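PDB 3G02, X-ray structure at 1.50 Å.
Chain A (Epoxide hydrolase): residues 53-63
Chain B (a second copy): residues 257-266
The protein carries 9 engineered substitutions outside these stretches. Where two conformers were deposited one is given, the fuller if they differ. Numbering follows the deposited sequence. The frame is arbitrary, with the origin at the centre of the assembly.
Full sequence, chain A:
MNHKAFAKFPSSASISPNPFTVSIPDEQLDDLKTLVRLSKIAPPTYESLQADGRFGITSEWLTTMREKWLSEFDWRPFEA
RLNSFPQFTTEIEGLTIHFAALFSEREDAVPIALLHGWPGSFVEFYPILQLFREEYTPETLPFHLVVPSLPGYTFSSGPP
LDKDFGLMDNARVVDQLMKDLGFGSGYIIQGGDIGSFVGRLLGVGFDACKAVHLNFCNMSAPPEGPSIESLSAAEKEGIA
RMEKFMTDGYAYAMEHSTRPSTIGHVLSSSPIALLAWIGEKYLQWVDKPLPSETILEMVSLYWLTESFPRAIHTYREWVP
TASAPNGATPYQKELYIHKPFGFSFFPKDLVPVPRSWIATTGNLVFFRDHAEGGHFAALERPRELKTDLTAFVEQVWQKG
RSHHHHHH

Chain A, residues 53-63: GRFGITSEWLT
Chain B, residues 257-266: STRPSTIGHV

This contact docks a turn and the extended segment after it, in chain A, against the first turns of a helix in chain B, and it combines hydrogen bonds that pair backbone groups of one copy with backbone and short hydroxyl side chains of the other with packing around Phe A55 and His B265.

In chain A, Gly A53 to Gly A56 form a type I beta turn, closed by Gly A56 N to Gly A53 O at 2.9 Å. Gly A53 has phi/psi 62/26, a positive phi that favours glycine; Arg A54 (-66/-19) and Phe A55 (-102/11) occupy the corners. Gly A56 (109/-162), Ile A57 (-62/141) and Thr A58 (-85/159) then run extended into a helix starting at Ser A59. Thr A58, chi1 p, caps it: its OG1 accepts from Trp A61 N at 3.1 Å. In chain B, one helix ends at Thr B258, Arg B259 breaks from it at -135/55, and a second helix runs from Pro B260. Proline suits this first turn, where its nitrogen, lacking a hydrogen, forfeits no helical bond.

The register places the CA of Phe A55 4.4 Å from that of Arg B259, and the CA of Gly A56 4.9 Å from that of Thr B262. Phe A55 O points at the start of the second helix, where amide hydrogens are still free of intrahelical partners. Phe A55 O accepts from Ser B261 N at 3.0 Å, with an angle of 132°, and also receives a CA-H...O contact from Arg B259 CA at 3.2 Å. The Phe A55 side chain (chi1 m, chi2 -60°) points sideways, packing its CB 3.8 Å from Pro B260 CG, while Thr B258 O lies at the ring edge.

Gly A56 admits the helix closely: its CA is 3.1 Å from Thr B262 OG1. A CB on Gly A56 would point toward chain B and fall 2.0 Å from Thr B262 OG1; these backbone angles would also jam it against the preceding carbonyl, so glycine is demanded twice over. Thr B262, chi1 m, uses the same OG1 to accept from Ile A57 N at 3.0 Å and 154°. Ser B261, chi1 t, points toward chain A and donates its OG to Ile A57 O at a short 2.5 Å. The two hydroxyls thus satisfy both polar backbone groups of Ile A57, and small side chains suit so close an approach.

One turn after Ser B261, His B265 (chi1 m, chi2 -68°) also points toward chain A, its ring bordered by apolar groups. Ile A57 (chi1 p, chi2 136°, between wells) brings CD1 to 3.8 Å from His B265 CD2, and Leu A62 (chi1 t, chi2 p) places CD2 3.5 Å from His B265 ND1. At the ring edge, Ser A59 OG (chi1 m) and His B265 NE2 share a weak hydrogen bond of 3.4 Å, in which either could be the donor. Together the stretches bury 502 Å².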

# COMPACT_ATOMS: atom_id res chain seq x y z
N GLY A 53 3.58 7.54 -16.07
CA GLY A 53 3.65 7.14 -14.66
C GLY A 53 2.32 6.94 -13.97
O GLY A 53 2.22 7.06 -12.75
N ARG A 54 1.28 6.61 -14.74
CA ARG A 54 -0.07 6.48 -14.18
C ARG A 54 -0.21 5.30 -13.20
O ARG A 54 -1.14 5.27 -12.39
CB ARG A 54 -1.12 6.39 -15.29
CG ARG A 54 -1.14 5.10 -16.07
CD ARG A 54 -2.08 5.23 -17.25
NE ARG A 54 -2.12 4.01 -18.06
CZ ARG A 54 -1.23 3.70 -19.00
NH1 ARG A 54 -0.21 4.52 -19.24
NH2 ARG A 54 -1.36 2.58 -19.69
N PHE A 55 0.72 4.35 -13.28
CA PHE A 55 0.75 3.23 -12.35
C PHE A 55 1.81 3.40 -11.25
O PHE A 55 2.08 2.46 -10.50
CB PHE A 55 0.98 1.91 -13.10
CG PHE A 55 -0.10 1.59 -14.11
CD1 PHE A 55 -1.43 1.45 -13.72
CD2 PHE A 55 0.22 1.42 -15.46
CE1 PHE A 55 -2.42 1.16 -14.64
CE2 PHE A 55 -0.76 1.11 -16.40
CZ PHE A 55 -2.08 0.98 -15.99
N GLY A 56 2.38 4.59 -11.16
CA GLY A 56 3.41 4.88 -10.16
C GLY A 56 4.77 5.03 -10.81
O GLY A 56 4.87 5.22 -12.03
N ILE A 57 5.82 4.93 -10.00
CA ILE A 57 7.18 5.22 -10.48
C ILE A 57 7.61 4.29 -11.60
O ILE A 57 7.31 3.10 -11.60
CB ILE A 57 8.22 5.18 -9.34
CG1 ILE A 57 8.20 3.81 -8.65
CG2 ILE A 57 7.96 6.30 -8.33
CD1 ILE A 57 9.57 3.26 -8.38
N THR A 58 8.32 4.85 -12.58
CA THR A 58 8.79 4.06 -13.71
C THR A 58 10.10 3.35 -13.39
O THR A 58 10.84 3.76 -12.49
CB THR A 58 9.01 4.94 -14.95
OG1 THR A 58 10.06 5.88 -14.69
CG2 THR A 58 7.73 5.69 -15.34
N SER A 59 10.38 2.29 -14.15
CA SER A 59 11.66 1.61 -14.05
C SER A 59 12.82 2.56 -14.32
O SER A 59 13.82 2.54 -13.60
CB SER A 59 11.71 0.43 -15.01
OG SER A 59 10.92 -0.64 -14.51
N GLU A 60 12.68 3.39 -15.36
CA GLU A 60 13.73 4.35 -15.72
C GLU A 60 14.06 5.29 -14.57
O GLU A 60 15.22 5.48 -14.23
CB GLU A 60 13.30 5.15 -16.94
CG GLU A 60 14.40 6.05 -17.50
CD GLU A 60 13.95 6.89 -18.69
OE1 GLU A 60 12.79 6.75 -19.15
OE2 GLU A 60 14.76 7.71 -19.16
N TRP A 61 13.02 5.85 -13.95
CA TRP A 61 13.22 6.80 -12.87
C TRP A 61 13.91 6.13 -11.68
O TRP A 61 14.89 6.65 -11.15
CB TRP A 61 11.89 7.42 -12.44
CG TRP A 61 12.02 8.44 -11.35
CD1 TRP A 61 12.26 9.77 -11.49
CD2 TRP A 61 11.92 8.20 -9.94
NE1 TRP A 61 12.33 10.38 -10.26
CE2 TRP A 61 12.12 9.44 -9.29
CE3 TRP A 61 11.69 7.06 -9.16
CZ2 TRP A 61 12.09 9.57 -7.90
CZ3 TRP A 61 11.66 7.19 -7.77
CH2 TRP A 61 11.85 8.44 -7.16
N LEU A 62 13.41 4.97 -11.27
CA LEU A 62 13.98 4.30 -10.10
C LEU A 62 15.44 3.88 -10.33
O LEU A 62 16.27 4.05 -9.44
CB LEU A 62 13.13 3.11 -9.64
CG LEU A 62 13.47 2.59 -8.24
CD1 LEU A 62 13.24 3.64 -7.16
CD2 LEU A 62 12.68 1.33 -7.92
N THR A 63 15.72 3.34 -11.51
CA THR A 63 17.08 2.94 -11.90
C THR A 63 18.03 4.13 -11.84
O THR A 63 19.10 4.05 -11.23
CB THR A 63 17.10 2.32 -13.32
OG1 THR A 63 16.15 1.25 -13.40
CG2 THR A 63 18.49 1.81 -13.69
N SER B 257 -4.06 -2.22 -7.42
CA SER B 257 -4.89 -1.72 -8.52
C SER B 257 -4.37 -0.40 -9.06
O SER B 257 -4.18 -0.24 -10.27
CB SER B 257 -6.34 -1.55 -8.06
OG SER B 257 -7.10 -0.91 -9.06
N THR B 258 -4.15 0.55 -8.16
CA THR B 258 -3.89 1.94 -8.54
C THR B 258 -2.42 2.26 -8.83
O THR B 258 -2.12 3.11 -9.68
CB THR B 258 -4.39 2.92 -7.46
OG1 THR B 258 -3.70 2.66 -6.23
CG2 THR B 258 -5.90 2.78 -7.26
N ARG B 259 -1.51 1.60 -8.12
CA ARG B 259 -0.09 1.88 -8.27
C ARG B 259 0.75 0.60 -8.36
O ARG B 259 1.70 0.42 -7.59
CB ARG B 259 0.41 2.77 -7.13
CG ARG B 259 -0.23 4.15 -7.09
CD ARG B 259 0.20 5.02 -8.28
NE ARG B 259 -0.27 6.39 -8.12
CZ ARG B 259 -1.48 6.83 -8.49
NH1 ARG B 259 -2.33 6.01 -9.09
NH2 ARG B 259 -1.82 8.09 -8.28
N PRO B 260 0.42 -0.29 -9.31
CA PRO B 260 1.14 -1.55 -9.37
C PRO B 260 2.64 -1.38 -9.61
O PRO B 260 3.43 -2.18 -9.11
CB PRO B 260 0.50 -2.28 -10.56
CG PRO B 260 -0.19 -1.20 -11.36
CD PRO B 260 -0.62 -0.20 -10.35
N SER B 261 3.04 -0.35 -10.36
CA SER B 261 4.46 -0.18 -10.62
C SER B 261 5.24 0.15 -9.34
O SER B 261 6.28 -0.43 -9.07
CB SER B 261 4.73 0.87 -11.69
OG SER B 261 6.11 0.91 -11.97
N THR B 262 4.72 1.08 -8.55
CA THR B 262 5.35 1.45 -7.30
C THR B 262 5.45 0.27 -6.34
O THR B 262 6.54 -0.05 -5.88
CB THR B 262 4.62 2.61 -6.63
OG1 THR B 262 4.66 3.73 -7.51
CG2 THR B 262 5.27 2.98 -5.28
N ILE B 263 4.32 -0.38 -6.05
CA ILE B 263 4.36 -1.48 -5.10
C ILE B 263 5.20 -2.66 -5.64
O ILE B 263 5.86 -3.35 -4.87
CB ILE B 263 2.94 -1.88 -4.58
CG1 ILE B 263 3.01 -2.89 -3.44
CG2 ILE B 263 2.04 -2.37 -5.72
CD1 ILE B 263 3.73 -2.39 -2.18
N GLY B 264 5.18 -2.86 -6.95
CA GLY B 264 6.03 -3.87 -7.59
C GLY B 264 7.50 -3.65 -7.29
O GLY B 264 8.22 -4.58 -6.92
N HIS B 265 7.94 -2.40 -7.43
CA HIS B 265 9.32 -2.05 -7.11
C HIS B 265 9.62 -2.15 -5.61
O HIS B 265 10.68 -2.65 -5.21
CB HIS B 265 9.66 -0.66 -7.65
CG HIS B 265 9.94 -0.65 -9.12
ND1 HIS B 265 11.05 -1.25 -9.67
CD2 HIS B 265 9.25 -0.11 -10.15
CE1 HIS B 265 11.04 -1.07 -10.98
NE2 HIS B 265 9.96 -0.38 -11.30
N VAL B 266 8.69 -1.68 -4.78
CA VAL B 266 8.83 -1.75 -3.33
C VAL B 266 9.10 -3.17 -2.86
O VAL B 266 10.03 -3.42 -2.09
CB VAL B 266 7.60 -1.15 -2.62
CG1 VAL B 266 7.58 -1.50 -1.13
CG2 VAL B 266 7.56 0.36 -2.81